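Local coordinates for IclR family transcriptional regulator (Brucella abortus, PDB 5WHM), which acts as an IclR-type transcriptional repressor, probably binding DNA through its helix-turn-helix domain and a small effector through its GAF-like C-terminal domain, at residues 99-104 against 119-124; 106-111 against 231-236; 217-222 against 245-250. All coordinates share one frame; numbering follows the deposited sequence.

All three contacts belong to the GAF-like C-terminal domain and pack a helix on one antiparallel sheet. Contacts 1 and 2 share helix 101-115, their centres about 8 Å apart, and reach the neighbouring strands 118-125 and 229-238. Contact 3 sets helix 244-265 on strand 216-225, the next strand over; its centre lies about 11 Å from that of contact 2 and about 18 Å from that of contact 1. Along the chain, contact 2 crosses both others, whereas contact 1 closes before contact 3 opens. The two helices therefore back one face of the sheet, while Asn234 and Ser218 turn to the other, where an acetate is bound at a probable effector pocket.

Contact 1. Residues 99-104 against 119-124; sequences MIRTVA and VAMAAR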
loop_
_atom_site.group_PDB
_atom_site.type_symbol
_atom_site.label_atom_id
_atom_site.label_comp_id
_atom_site.label_asym_id
_atom_site.label_seq_id
_atom_site.Cartn_x
_atom_site.Cartn_y
_atom_site.Cartn_z
HETATM N N MSE C 99 -11.209 -9.900 -1.101
HETATM C CA MSE C 99 -11.689 -11.266 -1.348
HETATM C C MSE C 99 -12.330 -11.440 -2.745
HETATM O O MSE C 99 -12.411 -12.563 -3.268
HETATM C CB MSE C 99 -12.666 -11.691 -0.251
HETATM C CG MSE C 99 -11.990 -12.052 1.085
HETATM SE SE MSE C 99 -10.656 -13.507 0.953
HETATM C CE MSE C 99 -11.783 -14.899 0.183
ATOM N N ILE C 100 -12.755 -10.333 -3.367
ATOM C CA ILE C 100 -13.308 -10.445 -4.713
ATOM C C ILE C 100 -12.270 -10.987 -5.686
ATOM O O ILE C 100 -12.633 -11.600 -6.695
ATOM C CB ILE C 100 -13.886 -9.085 -5.188
ATOM C CG1 ILE C 100 -14.626 -9.294 -6.522
ATOM C CG2 ILE C 100 -12.782 -8.043 -5.336
ATOM C CD1 ILE C 100 -15.672 -8.282 -6.793
ATOM N N ARG C 101 -10.969 -10.841 -5.374
ATOM C CA ARG C 101 -9.928 -11.419 -6.226
ATOM C C ARG C 101 -10.085 -12.916 -6.406
ATOM O O ARG C 101 -9.678 -13.446 -7.442
ATOM C CB ARG C 101 -8.519 -11.158 -5.677
ATOM C CG ARG C 101 -8.061 -9.710 -5.678
ATOM C CD ARG C 101 -6.654 -9.624 -5.016
ATOM N NE ARG C 101 -5.740 -10.420 -5.822
ATOM C CZ ARG C 101 -4.670 -11.066 -5.369
ATOM N NH1 ARG C 101 -4.324 -11.019 -4.068
ATOM N NH2 ARG C 101 -3.951 -11.771 -6.224
ATOM N N THR C 102 -10.615 -13.636 -5.414
ATOM C CA THR C 102 -10.708 -15.082 -5.611
ATOM C C THR C 102 -11.744 -15.451 -6.669
ATOM O O THR C 102 -11.669 -16.539 -7.243
ATOM C CB THR C 102 -11.033 -15.804 -4.299
ATOM O OG1 THR C 102 -12.383 -15.511 -3.915
ATOM C CG2 THR C 102 -10.041 -15.372 -3.169
ATOM N N VAL C 103 -12.717 -14.586 -6.927
ATOM C CA VAL C 103 -13.642 -14.800 -8.042
ATOM C C VAL C 103 -13.113 -14.171 -9.320
ATOM O O VAL C 103 -13.142 -14.783 -10.386
ATOM C CB VAL C 103 -15.027 -14.226 -7.679
ATOM C CG1 VAL C 103 -15.919 -14.160 -8.914
ATOM C CG2 VAL C 103 -15.660 -15.050 -6.579
ATOM N N ALA C 104 -12.631 -12.930 -9.232
ATOM C CA ALA C 104 -12.286 -12.184 -10.441
ATOM C C ALA C 104 -10.989 -12.684 -11.059
ATOM O O ALA C 104 -10.899 -12.830 -12.282
ATOM C CB ALA C 104 -12.170 -10.695 -10.129
ATOM N N VAL C 119 -5.049 -7.614 -18.007
ATOM C CA VAL C 119 -6.406 -7.376 -17.518
ATOM C C VAL C 119 -6.283 -6.873 -16.081
ATOM O O VAL C 119 -5.531 -7.457 -15.285
ATOM C CB VAL C 119 -7.270 -8.648 -17.597
ATOM C CG1 VAL C 119 -8.658 -8.446 -17.028
ATOM C CG2 VAL C 119 -7.364 -9.135 -19.102
ATOM N N ALA C 120 -6.986 -5.780 -15.765
ATOM C CA ALA C 120 -6.842 -5.135 -14.460
ATOM C C ALA C 120 -8.214 -4.872 -13.856
ATOM O O ALA C 120 -9.239 -4.822 -14.558
ATOM C CB ALA C 120 -6.036 -3.815 -14.544
HETATM N N MSE C 121 -8.208 -4.707 -12.536
HETATM C CA MSE C 121 -9.365 -4.294 -11.777
HETATM C C MSE C 121 -9.001 -2.999 -11.003
HETATM O O MSE C 121 -7.950 -2.945 -10.382
HETATM C CB MSE C 121 -9.804 -5.395 -10.816
HETATM C CG MSE C 121 -10.996 -5.026 -9.960
HETATM SE SE MSE C 121 -11.469 -6.481 -8.728
HETATM C CE MSE C 121 -9.862 -6.565 -7.570
ATOM N N ALA C 122 -9.856 -1.976 -11.101
ATOM C CA ALA C 122 -9.542 -0.638 -10.605
ATOM C C ALA C 122 -10.762 -0.041 -9.916
ATOM O O ALA C 122 -11.896 -0.451 -10.171
ATOM C CB ALA C 122 -9.090 0.297 -11.742
ATOM N N ALA C 123 -10.516 0.946 -9.041
ATOM C CA ALA C 123 -11.585 1.758 -8.465
ATOM C C ALA C 123 -11.080 3.195 -8.314
ATOM O O ALA C 123 -9.871 3.457 -8.307
ATOM C CB ALA C 123 -12.053 1.207 -7.102
ATOM N N ARG C 124 -12.019 4.125 -8.196
ATOM C CA ARG C 124 -11.677 5.538 -8.207
ATOM C C ARG C 124 -11.190 6.008 -6.839
ATOM O O ARG C 124 -11.731 5.601 -5.804
ATOM C CB ARG C 124 -12.887 6.367 -8.623
ATOM C CG ARG C 124 -12.593 7.852 -8.703
ATOM C CD ARG C 124 -13.796 8.635 -9.237
ATOM N NE ARG C 124 -14.899 8.676 -8.276
ATOM C CZ ARG C 124 -15.031 9.602 -7.327
ATOM N NH1 ARG C 124 -14.119 10.559 -7.175
ATOM N NH2 ARG C 124 -16.070 9.562 -6.513
#
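Ile100 lies against the end of the selenomethionine side chain of Met121, its methyl CG2 4.0 Å from the Met121 SE atom and just as near to CE. The two side chains meet at a slant, with the one methyl group touching both terminal atoms. Met121 reaches this point because its first two torsions are fully extended (chi1 179°, chi2 -179°) and only the last one bends (chi3 65°). That bend turns CE onto the aliphatic part of Arg101, whose CG is 4.1 Å from Met121 CE, the two chains crossing at about a right angle. Ala104, one turn along, adds a looser touch: its CB stands 4.5 Å from Met121 SE. No hydrogen bond joins the two segments, and the closest CA pair, Ala104 with Met121, is 8.5 Å apart. The contact is thus a buried apolar one, in which a single long side chain bridges the space from strand to helix.

The polar part of Arg101 is used differently from its CG. Its NE pairs with Asp133, and NH1 donates to the backbone O of Met143 of the second subunit, so the same residue packs in the core and takes part in the dimer interface. Met99 O accepts two bonds from Thr102, from its backbone N and from its hydroxyl, with Thr102 OG1 3.0 Å from Met99 O.

Beyond the pair, strand 118-125 lies between strands 128-135 and 229-238. Met121 also packs on Leu132 and Phe233, while Ile100 meets Leu231 and Val266, which sets residues 100-104 over the sheet, beside the C-terminal end of the chain.

Contact 2. Residues 106-111 against 231-236; sequences PLMQVL and LVFNCG. With ACY (acetic acid), chain J.
Met108 and Phe233 form a Met-aromatic contact that helps seat helix 101-115 on the antiparallel sheet of the GAF-like domain of this IclR-type regulator. The selenium of Met108, a selenomethionine, lies at the edge of the ring: it is 4.1 Å from Phe233 CE2 and 5.3 Å from the ring centroid, 85° off the ring normal. The two side chains cross at about a right angle. On the helix, the Met108 chain runs out nearly extended at chi2 and bends at chi3 (60°), carrying SE to the CD2-CE2 edge. Phe233 is packed further by Met258 and Val259 of helix 244-265.

The second apolar contact is one helical turn along, where Leu111 CD2 comes 4.3 Å from Cys235 CB. Its spacing matches the strand: Phe233 and Cys235, two residues apart, both direct their CB toward the helix, with CA pairs Met108 to Phe233 and Leu111 to Cys235 at 8.7 and 8.2 Å. Val119 of the adjacent strand meets Met108, Leu111 and Cys235, so it joins the two apolar touches. Neither segment donates a hydrogen bond to the other.

Polar interactions belong to the opposite face of the strand. Asn234, between the two inward residues, points its CB away from the helix, and its amide sits among hydrogen-bonding partners: OD1 takes a weak bond from Ala120 N, and ND2 donates to Tyr131 OH. An acetate, probably from the crystallisation liquor, is bound there with Ser157 OG and Val158 N, consistent with the effector pocket of the family. Asn234 ND2 reaches the acetate O at 3.2 Å, with an N-H...O angle of 154°.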
loop_
_atom_site.group_PDB
_atom_site.type_symbol
_atom_site.label_atom_id
_atom_site.label_comp_id
_atom_site.label_asym_id
_atom_site.label_seq_id
_atom_site.Cartn_x
_atom_site.Cartn_y
_atom_site.Cartn_z
ATOM N N PRO C 106 -9.218 -15.553 -11.486
ATOM C CA PRO C 106 -9.108 -16.627 -12.485
ATOM C C PRO C 106 -9.833 -16.291 -13.775
ATOM O O PRO C 106 -9.390 -16.710 -14.853
ATOM C CB PRO C 106 -9.723 -17.850 -11.792
ATOM C CG PRO C 106 -10.405 -17.352 -10.575
ATOM C CD PRO C 106 -9.895 -15.989 -10.246
ATOM N N LEU C 107 -10.953 -15.570 -13.690
ATOM C CA LEU C 107 -11.636 -15.124 -14.902
ATOM C C LEU C 107 -10.790 -14.108 -15.661
ATOM O O LEU C 107 -10.782 -14.088 -16.899
ATOM C CB LEU C 107 -13.003 -14.526 -14.546
ATOM C CG LEU C 107 -14.009 -15.531 -13.990
ATOM C CD1 LEU C 107 -15.220 -14.809 -13.445
ATOM C CD2 LEU C 107 -14.425 -16.502 -15.088
HETATM N N MSE C 108 -10.088 -13.247 -14.941
HETATM C CA MSE C 108 -9.232 -12.262 -15.595
HETATM C C MSE C 108 -8.058 -12.950 -16.283
HETATM O O MSE C 108 -7.579 -12.508 -17.332
HETATM C CB MSE C 108 -8.724 -11.230 -14.573
HETATM C CG MSE C 108 -9.812 -10.284 -14.089
HETATM SE SE MSE C 108 -9.346 -9.380 -12.368
HETATM C CE MSE C 108 -7.714 -8.453 -12.887
ATOM N N GLN C 109 -7.579 -14.029 -15.658
ATOM C CA GLN C 109 -6.467 -14.773 -16.239
ATOM C C GLN C 109 -6.861 -15.397 -17.576
ATOM O O GLN C 109 -6.103 -15.316 -18.550
ATOM C CB GLN C 109 -5.983 -15.834 -15.252
ATOM C CG GLN C 109 -4.745 -16.597 -15.705
ATOM C CD GLN C 109 -3.521 -15.712 -15.779
ATOM O OE1 GLN C 109 -3.002 -15.283 -14.760
ATOM N NE2 GLN C 109 -3.057 -15.434 -16.990
ATOM N N VAL C 110 -8.060 -15.989 -17.653
ATOM C CA VAL C 110 -8.556 -16.563 -18.906
ATOM C C VAL C 110 -8.621 -15.504 -20.003
ATOM O O VAL C 110 -8.213 -15.747 -21.146
ATOM C CB VAL C 110 -9.930 -17.228 -18.679
ATOM C CG1 VAL C 110 -10.583 -17.629 -20.018
ATOM C CG2 VAL C 110 -9.785 -18.435 -17.756
ATOM N N LEU C 111 -9.132 -14.315 -19.681
ATOM C CA LEU C 111 -9.218 -13.268 -20.695
ATOM C C LEU C 111 -7.835 -12.766 -21.085
ATOM O O LEU C 111 -7.542 -12.588 -22.275
ATOM C CB LEU C 111 -10.083 -12.118 -20.202
ATOM C CG LEU C 111 -10.175 -10.957 -21.209
ATOM C CD1 LEU C 111 -10.712 -11.442 -22.595
ATOM C CD2 LEU C 111 -11.007 -9.832 -20.674
ATOM N N LEU C 231 -16.547 -0.957 -9.370
ATOM C CA LEU C 231 -15.289 -1.536 -9.814
ATOM C C LEU C 231 -15.251 -1.485 -11.337
ATOM O O LEU C 231 -16.287 -1.487 -11.996
ATOM C CB LEU C 231 -15.136 -2.984 -9.346
ATOM C CG LEU C 231 -15.170 -3.258 -7.861
ATOM C CD1 LEU C 231 -15.234 -4.774 -7.620
ATOM C CD2 LEU C 231 -13.942 -2.627 -7.204
ATOM N N VAL C 232 -14.057 -1.378 -11.901
ATOM C CA VAL C 232 -13.955 -1.317 -13.355
ATOM C C VAL C 232 -12.896 -2.317 -13.779
ATOM O O VAL C 232 -11.823 -2.384 -13.162
ATOM C CB VAL C 232 -13.594 0.091 -13.870
ATOM C CG1 VAL C 232 -13.704 0.102 -15.400
ATOM C CG2 VAL C 232 -14.486 1.165 -13.237
ATOM N N PHE C 233 -13.192 -3.087 -14.833
ATOM C CA PHE C 233 -12.251 -4.053 -15.379
ATOM C C PHE C 233 -11.802 -3.597 -16.751
ATOM O O PHE C 233 -12.608 -3.087 -17.534
ATOM C CB PHE C 233 -12.884 -5.448 -15.424
ATOM C CG PHE C 233 -13.286 -5.945 -14.061
ATOM C CD1 PHE C 233 -14.502 -5.546 -13.491
ATOM C CD2 PHE C 233 -12.413 -6.739 -13.306
ATOM C CE1 PHE C 233 -14.848 -5.956 -12.170
ATOM C CE2 PHE C 233 -12.757 -7.171 -12.017
ATOM C CZ PHE C 233 -13.987 -6.793 -11.451
ATOM N N ASN C 234 -10.512 -3.716 -17.043
ATOM C CA ASN C 234 -10.072 -3.326 -18.373
ATOM C C ASN C 234 -9.185 -4.405 -18.971
ATOM O O ASN C 234 -8.783 -5.376 -18.319
ATOM C CB ASN C 234 -9.350 -1.956 -18.397
ATOM C CG ASN C 234 -7.948 -1.991 -17.771
ATOM O OD1 ASN C 234 -7.473 -3.023 -17.302
ATOM N ND2 ASN C 234 -7.278 -0.838 -17.769
ATOM N N CYS C 235 -8.908 -4.227 -20.254
ATOM C CA CYS C 235 -8.008 -5.112 -20.972
ATOM C C CYS C 235 -7.346 -4.224 -22.005
ATOM O O CYS C 235 -8.043 -3.562 -22.783
ATOM C CB CYS C 235 -8.772 -6.265 -21.611
ATOM S SG CYS C 235 -7.698 -7.371 -22.589
ATOM N N GLY C 236 -6.023 -4.163 -21.994
ATOM C CA GLY C 236 -5.376 -3.154 -22.816
ATOM C C GLY C 236 -3.952 -3.574 -23.072
ATOM O O GLY C 236 -3.455 -4.537 -22.486
HETATM C C ACY J . -6.713 2.397 -19.984
HETATM O O ACY J . -7.661 1.937 -19.295
HETATM O OXT ACY J . -6.852 3.255 -20.899
HETATM C CH3 ACY J . -5.325 1.896 -19.695
#

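Contact 3. Residues 217-222 against 245-250; sequences NSVAVP and EKLEDD. With ACY (acetic acid), chain J.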
loop_
_atom_site.group_PDB
_atom_site.type_symbol
_atom_site.label_atom_id
_atom_site.label_comp_id
_atom_site.label_asym_id
_atom_site.label_seq_id
_atom_site.Cartn_x
_atom_site.Cartn_y
_atom_site.Cartn_z
ATOM N N ASN C 217 -3.841 0.858 -26.442
ATOM C CA ASN C 217 -5.289 0.816 -26.609
ATOM C C ASN C 217 -5.884 -0.078 -25.532
ATOM O O ASN C 217 -5.261 -1.054 -25.107
ATOM C CB ASN C 217 -5.707 0.265 -27.955
ATOM C CG ASN C 217 -5.224 1.104 -29.107
ATOM O OD1 ASN C 217 -4.852 2.262 -28.946
ATOM N ND2 ASN C 217 -5.253 0.523 -30.295
ATOM N N SER C 218 -7.117 0.227 -25.136
ATOM C CA SER C 218 -7.707 -0.503 -24.033
ATOM C C SER C 218 -9.217 -0.318 -24.045
ATOM O O SER C 218 -9.744 0.644 -24.629
ATOM C CB SER C 218 -7.081 -0.010 -22.708
ATOM O OG SER C 218 -7.915 -0.279 -21.609
ATOM N N VAL C 219 -9.910 -1.286 -23.454
ATOM C CA VAL C 219 -11.370 -1.264 -23.359
ATOM C C VAL C 219 -11.697 -1.568 -21.909
ATOM O O VAL C 219 -10.985 -2.339 -21.267
ATOM C CB VAL C 219 -12.031 -2.300 -24.301
ATOM C CG1 VAL C 219 -11.528 -3.716 -24.007
ATOM C CG2 VAL C 219 -13.571 -2.251 -24.237
ATOM N N ALA C 220 -12.763 -0.966 -21.384
ATOM C CA ALA C 220 -13.085 -1.156 -19.968
ATOM C C ALA C 220 -14.585 -1.299 -19.787
ATOM O O ALA C 220 -15.384 -0.762 -20.577
ATOM C CB ALA C 220 -12.571 0.010 -19.090
ATOM N N VAL C 221 -14.959 -2.040 -18.748
ATOM C CA VAL C 221 -16.362 -2.329 -18.440
ATOM C C VAL C 221 -16.562 -2.147 -16.942
ATOM O O VAL C 221 -15.825 -2.762 -16.149
ATOM C CB VAL C 221 -16.755 -3.754 -18.855
ATOM C CG1 VAL C 221 -18.131 -4.120 -18.309
ATOM C CG2 VAL C 221 -16.726 -3.908 -20.389
ATOM N N PRO C 222 -17.521 -1.341 -16.499
ATOM C CA PRO C 222 -17.693 -1.122 -15.059
ATOM C C PRO C 222 -18.641 -2.149 -14.446
ATOM O O PRO C 222 -19.409 -2.824 -15.131
ATOM C CB PRO C 222 -18.296 0.288 -15.004
ATOM C CG PRO C 222 -19.196 0.320 -16.271
ATOM C CD PRO C 222 -18.490 -0.562 -17.299
ATOM N N GLU C 245 -10.769 -2.450 -33.874
ATOM C CA GLU C 245 -11.685 -3.491 -34.339
ATOM C C GLU C 245 -11.643 -4.738 -33.448
ATOM O O GLU C 245 -12.690 -5.317 -33.125
ATOM C CB GLU C 245 -11.362 -3.852 -35.786
ATOM C CG GLU C 245 -12.071 -5.114 -36.246
ATOM C CD GLU C 245 -11.990 -5.312 -37.751
ATOM O OE1 GLU C 245 -11.316 -4.494 -38.419
ATOM O OE2 GLU C 245 -12.592 -6.288 -38.248
ATOM N N LYS C 246 -10.450 -5.176 -33.044
ATOM C CA LYS C 246 -10.367 -6.291 -32.101
ATOM C C LYS C 246 -11.037 -5.955 -30.763
ATOM O O LYS C 246 -11.713 -6.804 -30.164
ATOM C CB LYS C 246 -8.904 -6.676 -31.885
ATOM C CG LYS C 246 -8.711 -7.995 -31.152
ATOM C CD LYS C 246 -7.244 -8.426 -31.185
ATOM C CE LYS C 246 -7.085 -9.933 -30.945
ATOM N NZ LYS C 246 -7.966 -10.755 -31.829
ATOM N N LEU C 247 -10.858 -4.733 -30.264
ATOM C CA LEU C 247 -11.480 -4.388 -28.991
ATOM C C LEU C 247 -13.001 -4.308 -29.111
ATOM O O LEU C 247 -13.714 -4.767 -28.213
ATOM C CB LEU C 247 -10.903 -3.074 -28.460
ATOM C CG LEU C 247 -9.416 -3.143 -28.088
ATOM C CD1 LEU C 247 -8.870 -1.790 -27.691
ATOM C CD2 LEU C 247 -9.137 -4.163 -26.984
ATOM N N GLU C 248 -13.517 -3.736 -30.215
ATOM C CA GLU C 248 -14.961 -3.544 -30.357
ATOM C C GLU C 248 -15.688 -4.859 -30.638
ATOM O O GLU C 248 -16.813 -5.071 -30.163
ATOM C CB GLU C 248 -15.250 -2.548 -31.502
ATOM C CG GLU C 248 -14.709 -1.131 -31.248
ATOM C CD GLU C 248 -15.050 -0.148 -32.378
ATOM O OE1 GLU C 248 -15.131 -0.567 -33.567
ATOM O OE2 GLU C 248 -15.246 1.048 -32.063
ATOM N N ASP C 249 -15.094 -5.724 -31.457
ATOM C CA ASP C 249 -15.771 -6.930 -31.916
ATOM C C ASP C 249 -15.494 -8.159 -31.049
ATOM O O ASP C 249 -16.283 -9.112 -31.073
ATOM C CB ASP C 249 -15.337 -7.260 -33.340
ATOM C CG ASP C 249 -15.830 -6.231 -34.374
ATOM O OD1 ASP C 249 -16.498 -5.225 -34.010
ATOM O OD2 ASP C 249 -15.532 -6.455 -35.563
ATOM N N ASP C 250 -14.377 -8.177 -30.324
ATOM C CA ASP C 250 -13.908 -9.403 -29.686
ATOM C C ASP C 250 -13.657 -9.154 -28.196
ATOM O O ASP C 250 -14.362 -9.698 -27.339
ATOM C CB ASP C 250 -12.637 -9.914 -30.403
ATOM C CG ASP C 250 -12.158 -11.295 -29.893
ATOM O OD1 ASP C 250 -12.920 -11.974 -29.171
ATOM O OD2 ASP C 250 -11.020 -11.715 -30.232
HETATM C C ACY J . -6.713 2.397 -19.984
HETATM O O ACY J . -7.661 1.937 -19.295
HETATM O OXT ACY J . -6.852 3.255 -20.899
HETATM C CH3 ACY J . -5.325 1.896 -19.695
#
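Leu247 wedges both of its methyl groups against strand 216-225, and this is the tight part of the contact. Leu247 CD1 lies 3.7 Å from the backbone N of Ser218 and 3.8 Å from Asn217 CB; Leu247 CD2 is 3.8 Å from Val219 CG1. That methyl of Val219 occupies the crowded position between its backbone N and carbonyl carbon (chi1 57°), which turns it to the helix. Asn217 ND2 is held by Leu242 O, just ahead of the helix.

The solvent side of the helix is marked by the exposed Glu245 and Asp249. Asp250 is a polar residue with several partners: OD1 forms a salt bridge with Arg254, OD2 is hydrogen-bonded to Tyr114 OH, and Lys246 NZ makes a long salt bridge to Asp250 OD2, at 3.6 Å. Ser218 faces away from the helix, its OG hydrogen-bonded to Ser157 beside the bound acetate.

The segment axes approach to 8.8 Å and run 24° from parallel. Strand 229-238, antiparallel to 216-225, leads into helix 244-265, and the chain's return brings the first turns of that helix nearly parallel to strand 216-225, a helix-on-sheet layer typical of GAF-like domains.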